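Local coordinates for putative metal resistance protein (Proteus mirabilis, PDB 6C29) that primes the disulfide isomerase ScsC through this N-terminal periplasmic tandem immunoglobulin-fold part of ScsB, and probably has protein-disulfide reductase activity as a whole, at residues W69-S73 / M145-P149; K43-P49 / T84-D88; S165-L171 / H204-D210. All coordinates share one frame. Numbering follows the deposited sequence.

Contact 1: residues W69-S73 / M145-P149; sequences WHWPS and MAKVP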
# COMPACT_ATOMS: atom_id res chain seq x y z
N TRP A 69 8.70 -0.25 -3.93
CA TRP A 69 7.89 -0.99 -2.96
C TRP A 69 6.49 -1.12 -3.57
O TRP A 69 5.79 -0.13 -3.80
CB TRP A 69 7.83 -0.25 -1.63
CG TRP A 69 7.07 -0.90 -0.52
CD1 TRP A 69 5.74 -1.21 -0.51
CD2 TRP A 69 7.58 -1.28 0.76
NE1 TRP A 69 5.39 -1.77 0.70
CE2 TRP A 69 6.51 -1.83 1.50
CE3 TRP A 69 8.85 -1.22 1.36
CZ2 TRP A 69 6.65 -2.29 2.80
CZ3 TRP A 69 8.99 -1.68 2.64
CH2 TRP A 69 7.90 -2.23 3.35
N HIS A 70 6.12 -2.34 -3.88
CA HIS A 70 4.82 -2.58 -4.50
C HIS A 70 3.82 -2.79 -3.39
O HIS A 70 4.01 -3.59 -2.47
CB HIS A 70 4.85 -3.80 -5.42
CG HIS A 70 5.83 -3.72 -6.53
ND1 HIS A 70 5.55 -3.10 -7.73
CD2 HIS A 70 7.08 -4.21 -6.66
CE1 HIS A 70 6.59 -3.20 -8.54
NE2 HIS A 70 7.54 -3.87 -7.90
N TRP A 71 2.72 -2.06 -3.45
CA TRP A 71 1.72 -2.13 -2.41
C TRP A 71 0.54 -2.98 -2.84
O TRP A 71 -0.17 -2.61 -3.78
CB TRP A 71 1.22 -0.73 -2.04
CG TRP A 71 2.26 0.13 -1.41
CD1 TRP A 71 3.10 0.99 -2.04
CD2 TRP A 71 2.58 0.21 -0.01
NE1 TRP A 71 3.93 1.61 -1.13
CE2 TRP A 71 3.63 1.14 0.13
CE3 TRP A 71 2.09 -0.43 1.13
CZ2 TRP A 71 4.18 1.44 1.38
CZ3 TRP A 71 2.63 -0.11 2.36
CH2 TRP A 71 3.67 0.80 2.47
N PRO A 72 0.29 -4.09 -2.17
CA PRO A 72 -0.91 -4.86 -2.47
C PRO A 72 -2.14 -4.02 -2.28
O PRO A 72 -2.15 -3.07 -1.47
CB PRO A 72 -0.83 -6.03 -1.49
CG PRO A 72 0.66 -6.16 -1.23
CD PRO A 72 1.14 -4.76 -1.17
N SER A 73 -3.18 -4.36 -3.02
CA SER A 73 -4.41 -3.61 -2.95
C SER A 73 -4.89 -3.58 -1.50
O SER A 73 -4.98 -4.64 -0.87
CB SER A 73 -5.45 -4.25 -3.89
OG SER A 73 -6.50 -3.36 -4.12
N MSE A 145 2.60 -10.28 -6.54
CA MSE A 145 2.40 -9.25 -7.55
C MSE A 145 0.99 -9.25 -8.09
O MSE A 145 0.47 -8.18 -8.47
CB MSE A 145 3.38 -9.42 -8.70
CG MSE A 145 4.77 -8.99 -8.40
SE MSE A 145 4.99 -7.10 -8.00
CE MSE A 145 4.17 -6.28 -9.53
N ALA A 146 0.35 -10.40 -8.14
CA ALA A 146 -1.01 -10.49 -8.65
C ALA A 146 -1.99 -9.66 -7.83
O ALA A 146 -3.05 -9.29 -8.30
CB ALA A 146 -1.46 -11.94 -8.68
N LYS A 147 -1.61 -9.36 -6.59
CA LYS A 147 -2.48 -8.60 -5.67
C LYS A 147 -2.22 -7.10 -5.73
O LYS A 147 -2.90 -6.33 -5.04
CB LYS A 147 -2.27 -9.12 -4.25
CG LYS A 147 -2.57 -10.61 -4.08
CD LYS A 147 -2.28 -11.11 -2.66
CE LYS A 147 -2.66 -12.59 -2.49
NZ LYS A 147 -1.77 -13.47 -3.29
N VAL A 148 -1.23 -6.68 -6.50
CA VAL A 148 -0.86 -5.28 -6.64
C VAL A 148 -1.71 -4.60 -7.72
O VAL A 148 -1.88 -5.16 -8.82
CB VAL A 148 0.63 -5.15 -6.94
CG1 VAL A 148 1.07 -3.68 -7.15
CG2 VAL A 148 1.44 -5.80 -5.76
N PRO A 149 -2.26 -3.40 -7.43
CA PRO A 149 -3.04 -2.72 -8.46
C PRO A 149 -2.25 -2.46 -9.75
O PRO A 149 -1.04 -2.26 -9.70
CB PRO A 149 -3.44 -1.42 -7.78
CG PRO A 149 -3.44 -1.72 -6.30
CD PRO A 149 -2.22 -2.62 -6.20

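Contact 2: residues K43-P49 / T84-D88; sequences KTYWRSP and TQGYD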
# COMPACT_ATOMS: atom_id res chain seq x y z
N LYS A 43 -3.70 -5.03 12.56
CA LYS A 43 -3.54 -4.66 11.16
C LYS A 43 -2.23 -3.96 10.92
O LYS A 43 -1.58 -3.52 11.86
CB LYS A 43 -4.70 -3.76 10.73
CG LYS A 43 -6.06 -4.44 10.89
CD LYS A 43 -7.19 -3.47 11.15
CE LYS A 43 -8.50 -4.22 11.52
NZ LYS A 43 -8.54 -4.74 12.92
N THR A 44 -1.79 -3.89 9.67
CA THR A 44 -0.76 -2.95 9.31
C THR A 44 -1.33 -2.04 8.24
O THR A 44 -2.52 -2.12 7.95
CB THR A 44 0.53 -3.64 8.89
OG1 THR A 44 1.58 -2.66 8.73
CG2 THR A 44 0.39 -4.47 7.63
N TYR A 45 -0.52 -1.10 7.80
CA TYR A 45 -1.03 0.03 7.03
C TYR A 45 -0.57 0.05 5.59
O TYR A 45 0.46 -0.48 5.22
CB TYR A 45 -0.58 1.31 7.68
CG TYR A 45 -1.10 1.60 9.06
CD1 TYR A 45 -2.27 2.30 9.25
CD2 TYR A 45 -0.37 1.21 10.16
CE1 TYR A 45 -2.72 2.62 10.53
CE2 TYR A 45 -0.80 1.53 11.43
CZ TYR A 45 -1.98 2.24 11.61
OH TYR A 45 -2.40 2.56 12.87
N TRP A 46 -1.37 0.74 4.79
CA TRP A 46 -1.05 1.04 3.41
C TRP A 46 -0.13 2.24 3.34
O TRP A 46 0.17 2.87 4.36
CB TRP A 46 -2.36 1.29 2.67
CG TRP A 46 -2.34 1.39 1.17
CD1 TRP A 46 -1.72 0.56 0.30
CD2 TRP A 46 -3.04 2.35 0.38
NE1 TRP A 46 -1.96 0.95 -0.99
CE2 TRP A 46 -2.78 2.05 -0.97
CE3 TRP A 46 -3.85 3.45 0.67
CZ2 TRP A 46 -3.29 2.78 -2.02
CZ3 TRP A 46 -4.37 4.19 -0.40
CH2 TRP A 46 -4.09 3.83 -1.72
N ARG A 47 0.26 2.61 2.13
CA ARG A 47 1.16 3.76 1.97
C ARG A 47 0.53 5.07 2.44
O ARG A 47 1.25 5.99 2.84
CB ARG A 47 1.59 3.89 0.51
CG ARG A 47 0.48 4.20 -0.43
CD ARG A 47 0.98 4.25 -1.87
NE ARG A 47 -0.15 4.59 -2.71
CZ ARG A 47 -0.52 3.94 -3.80
NH1 ARG A 47 0.22 2.92 -4.28
NH2 ARG A 47 -1.60 4.33 -4.45
N SER A 48 -0.79 5.17 2.36
CA SER A 48 -1.59 6.27 2.92
C SER A 48 -2.45 5.68 4.03
O SER A 48 -3.49 5.12 3.78
CB SER A 48 -2.46 6.93 1.86
OG SER A 48 -1.63 7.61 0.92
N PRO A 49 -1.98 5.76 5.26
CA PRO A 49 -2.58 4.97 6.32
C PRO A 49 -3.90 5.50 6.82
O PRO A 49 -4.66 4.74 7.44
CB PRO A 49 -1.53 5.03 7.41
CG PRO A 49 -0.84 6.32 7.19
CD PRO A 49 -0.80 6.51 5.71
N THR A 84 -9.06 3.91 8.68
CA THR A 84 -7.70 3.57 8.25
C THR A 84 -7.68 2.73 6.98
O THR A 84 -8.67 2.07 6.65
CB THR A 84 -6.95 2.83 9.33
OG1 THR A 84 -7.66 1.64 9.67
CG2 THR A 84 -6.82 3.70 10.57
N GLN A 85 -6.55 2.78 6.28
CA GLN A 85 -6.33 1.99 5.07
C GLN A 85 -5.13 1.08 5.29
O GLN A 85 -4.07 1.55 5.71
CB GLN A 85 -6.11 2.89 3.85
CG GLN A 85 -7.31 3.82 3.64
CD GLN A 85 -7.15 4.78 2.51
OE1 GLN A 85 -8.09 4.97 1.73
NE2 GLN A 85 -6.02 5.45 2.44
N GLY A 86 -5.30 -0.22 5.05
CA GLY A 86 -4.22 -1.15 5.34
C GLY A 86 -4.63 -2.59 5.13
O GLY A 86 -5.40 -2.90 4.22
N TYR A 87 -4.08 -3.47 5.96
CA TYR A 87 -4.15 -4.89 5.75
C TYR A 87 -4.41 -5.61 7.05
O TYR A 87 -3.81 -5.29 8.08
CB TYR A 87 -2.84 -5.41 5.18
CG TYR A 87 -2.32 -4.62 3.99
CD1 TYR A 87 -2.80 -4.87 2.71
CD2 TYR A 87 -1.35 -3.64 4.15
CE1 TYR A 87 -2.30 -4.17 1.61
CE2 TYR A 87 -0.84 -2.92 3.06
CZ TYR A 87 -1.31 -3.21 1.80
OH TYR A 87 -0.82 -2.52 0.70
N ASP A 88 -5.27 -6.62 7.01
CA ASP A 88 -5.39 -7.49 8.17
C ASP A 88 -5.01 -8.91 7.81
O ASP A 88 -4.86 -9.26 6.63
CB ASP A 88 -6.81 -7.41 8.78
CG ASP A 88 -7.88 -7.91 7.87
OD1 ASP A 88 -7.61 -8.13 6.67
OD2 ASP A 88 -9.04 -8.06 8.36

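Contact 3: residues S165-L171 / H204-D210; sequences SQLTLSL and HLSVTVD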
# COMPACT_ATOMS: atom_id res chain seq x y z
N SER A 165 -14.40 22.34 0.37
CA SER A 165 -13.64 21.31 1.09
C SER A 165 -14.14 19.89 0.83
O SER A 165 -14.04 19.03 1.70
CB SER A 165 -13.66 21.58 2.60
OG SER A 165 -13.16 22.87 2.87
N GLN A 166 -14.66 19.68 -0.38
CA GLN A 166 -15.20 18.38 -0.79
C GLN A 166 -14.69 18.01 -2.18
O GLN A 166 -14.83 18.78 -3.14
CB GLN A 166 -16.71 18.44 -0.81
CG GLN A 166 -17.38 17.15 -1.16
CD GLN A 166 -18.87 17.32 -1.18
OE1 GLN A 166 -19.49 17.56 -0.14
NE2 GLN A 166 -19.46 17.27 -2.36
N LEU A 167 -14.07 16.83 -2.27
CA LEU A 167 -13.62 16.28 -3.54
C LEU A 167 -14.68 15.39 -4.12
O LEU A 167 -15.21 14.53 -3.42
CB LEU A 167 -12.34 15.49 -3.33
CG LEU A 167 -11.76 14.68 -4.49
CD1 LEU A 167 -11.23 15.59 -5.53
CD2 LEU A 167 -10.64 13.75 -3.97
N THR A 168 -15.02 15.62 -5.39
CA THR A 168 -15.95 14.75 -6.10
C THR A 168 -15.28 14.12 -7.30
O THR A 168 -14.58 14.80 -8.04
CB THR A 168 -17.20 15.51 -6.58
OG1 THR A 168 -17.89 16.05 -5.45
CG2 THR A 168 -18.14 14.58 -7.35
N LEU A 169 -15.50 12.82 -7.49
CA LEU A 169 -14.98 12.07 -8.63
C LEU A 169 -16.12 11.46 -9.43
O LEU A 169 -17.14 11.06 -8.88
CB LEU A 169 -14.08 10.91 -8.19
CG LEU A 169 -13.00 11.12 -7.15
CD1 LEU A 169 -12.22 9.81 -6.88
CD2 LEU A 169 -12.08 12.21 -7.57
N SER A 170 -15.88 11.35 -10.73
CA SER A 170 -16.77 10.65 -11.62
C SER A 170 -15.93 9.66 -12.41
O SER A 170 -14.98 10.07 -13.07
CB SER A 170 -17.50 11.63 -12.54
OG SER A 170 -18.08 10.96 -13.64
N LEU A 171 -16.26 8.38 -12.28
CA LEU A 171 -15.46 7.30 -12.85
C LEU A 171 -16.32 6.44 -13.74
O LEU A 171 -17.37 5.94 -13.33
CB LEU A 171 -14.85 6.43 -11.74
CG LEU A 171 -14.07 7.19 -10.67
CD1 LEU A 171 -13.60 6.26 -9.58
CD2 LEU A 171 -12.86 7.88 -11.27
N HIS A 204 -21.43 4.19 -14.32
CA HIS A 204 -21.05 5.43 -13.69
C HIS A 204 -20.91 5.29 -12.18
O HIS A 204 -21.83 4.83 -11.49
CB HIS A 204 -22.07 6.51 -14.03
CG HIS A 204 -21.83 7.81 -13.35
ND1 HIS A 204 -20.74 8.61 -13.62
CD2 HIS A 204 -22.53 8.44 -12.38
CE1 HIS A 204 -20.78 9.67 -12.84
NE2 HIS A 204 -21.86 9.60 -12.08
N LEU A 205 -19.74 5.67 -11.69
CA LEU A 205 -19.46 5.71 -10.26
C LEU A 205 -19.14 7.13 -9.80
O LEU A 205 -18.22 7.75 -10.32
CB LEU A 205 -18.29 4.77 -9.96
CG LEU A 205 -17.73 4.74 -8.54
CD1 LEU A 205 -18.75 4.32 -7.55
CD2 LEU A 205 -16.54 3.81 -8.44
N SER A 206 -19.91 7.63 -8.84
CA SER A 206 -19.68 8.93 -8.25
C SER A 206 -19.11 8.73 -6.85
O SER A 206 -19.56 7.87 -6.10
CB SER A 206 -20.97 9.74 -8.19
OG SER A 206 -20.75 10.99 -7.57
N VAL A 207 -18.11 9.53 -6.51
CA VAL A 207 -17.45 9.48 -5.23
C VAL A 207 -17.39 10.86 -4.62
O VAL A 207 -17.03 11.81 -5.31
CB VAL A 207 -16.01 8.95 -5.37
CG1 VAL A 207 -15.37 8.76 -4.03
CG2 VAL A 207 -15.97 7.64 -6.17
N THR A 208 -17.74 10.99 -3.36
CA THR A 208 -17.52 12.25 -2.67
C THR A 208 -16.70 11.99 -1.42
O THR A 208 -16.89 10.98 -0.72
CB THR A 208 -18.84 12.97 -2.33
OG1 THR A 208 -19.50 12.28 -1.27
CG2 THR A 208 -19.74 13.01 -3.56
N VAL A 209 -15.74 12.88 -1.18
CA VAL A 209 -14.78 12.76 -0.08
C VAL A 209 -14.66 14.13 0.62
O VAL A 209 -14.37 15.13 -0.03
CB VAL A 209 -13.38 12.33 -0.60
CG1 VAL A 209 -12.43 12.16 0.56
CG2 VAL A 209 -13.47 11.06 -1.41
N ASP A 210 -14.92 14.19 1.92
CA ASP A 210 -14.68 15.40 2.69
C ASP A 210 -13.18 15.56 2.93
O ASP A 210 -12.48 14.59 3.19
CB ASP A 210 -15.40 15.37 4.04
CG ASP A 210 -16.91 15.43 3.89
OD1 ASP A 210 -17.40 16.07 2.93
OD2 ASP A 210 -17.60 14.81 4.74
O HOH W 1 -19.60 12.55 -9.34

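Contact 1: residues W69-S73 / M145-P149
Selenomethionine Met145 opens residues 145-149, and its side chain curls back over the ring of His70. Met145 SE sits 3.8 Å from the His70 ring centroid, 13° off the normal, a sulfur-aromatic contact over the face. Met145 CE adds a CH-pi contact at 4.1 Å from the same centroid. The chain then makes a type I beta turn from Met145 to Val148, closed by Val148 N to Met145 O at 3.0 Å. The turn presents the carbonyl of Lys147 to residues 69-73. Ser73 N donates to Lys147 O at 2.8 Å and 168°, the one hydrogen bond across the contact. Other polar ends bond elsewhere: Lys147 NZ to Gln143, His70 NE2 to Glu96, Ser73 OG to Ser237. Val148 CG2 lies 4.0 Å from His70 CB, and Val148 CG1 lies 3.7 Å from Trp71 O. Pro149 follows, its CD 3.2 Å from Trp71 O. This surface contact packs the linker between the two domains, running from helix 137-145 to strand 155-163, onto a loop of the first domain. Pro72 rests on strand 90-97 of that domain. Ser73 and Pro149 meet strands 226-233 and 236-243 of the second.

Contact 2: residues K43-P49 / T84-D88
Strand 43-45 pairs antiparallel with strand 84-88 through Thr44 and Tyr87. Thr44 N gives to Tyr87 O and Tyr87 N gives to Thr44 O, both at 2.9 Å. Trp46 N continues the ladder to Gln85 O at 3.0 Å. The chain then turns back, and Pro49 O accepts from Gln85 N at 3.0 Å. Gln85 NE2 donates to Ser48 O at 2.9 Å and also to Leu185 O of strand 182-186. Asp186 makes a salt bridge with Arg47 and a hydrogen bond with Ser48 OG. The other edge of strand 84-88 is bonded by strand 75-77, Thr84 with Phe77 and Gly86 with Ser75. Thr44 OG1 pairs with Ser112 O, Tyr87 OH with Pro72 O, and the Lys43 backbone with Cys114, probably one of the redox-active cysteines. Tyr45 O is buried with no polar partner. A CB on Gly86 would clash with Thr44 O. Main-chain bonds thus pair strands within the DsbD-like first domain, while Gln85, Arg47 and Ser48 bond the turn to the second.

Contact 3: residues S165-L171 / H204-D210
Leu171, Val207 and Val209 have the most surface covered in this antiparallel strand pair. Leu171 pairs with Leu205. Leu171 N binds Leu205 O at 2.8 Å, and Leu205 N returns to Leu171 O at 2.9 Å. The Leu171 side chain packs on Leu205, with Leu171 CD1 4.0 Å from Leu205 CD2, and Leu171 CD1 lies 4.4 Å from Val207 CG2. Val207 faces Leu169 in the next hydrogen-bonded pair. Leu169 N to Val207 O measures 2.8 Å and Val207 N to Leu169 O 3.0 Å. Leu169 CB and Val207 CB are 3.9 Å apart. Val209 repeats the pattern with Leu167. Leu167 N to Val209 O and Val209 N to Leu167 O are both 2.8 Å. Leu167 CB and Val209 CB are 4.3 Å apart. These six apolar residues share one face of the sheet. On that face Leu167 and Leu169 meet Leu227, and Leu169 and Leu171 meet Phe229, both of strand 226-233. The non-hydrogen-bonded pairs, Gln166/Asp210, Thr168/Thr208 and Ser170/Ser206, put their side chains on the other face. There a water bridges Leu169 O at 2.9 Å and Ser206 OG at 2.6 Å. Strands 166-173 and 204-213 are the inner pair of a four-strand sheet in the second immunoglobulin-like domain. The chemistry is thus two-sided: a buried aliphatic face fits the interior of a beta sandwich, and a polar face that carries a bridging water fits its outside.

Contacts 1 and 2 touch each other, with Trp71 packed on Arg47, and their segments alternate along the chain. Both sit where the two domains meet and mix loop, polar and aromatic groups. Contact 1 is a surface meeting of loops with one hydrogen bond across it. Contact 2 is partly buried, a short strand pair continued by a turn held by the Gln85 side chain. Contact 3, also partly buried, stands apart, its centre about 22 Å from that of contact 2. It lies inside one sheet, so it is a regular six-bond ladder, aliphatic on one face. Strand 226-233 is shared: it touches Ser73 and Pro149 of contact 1 and covers the leucines of residues 165-171.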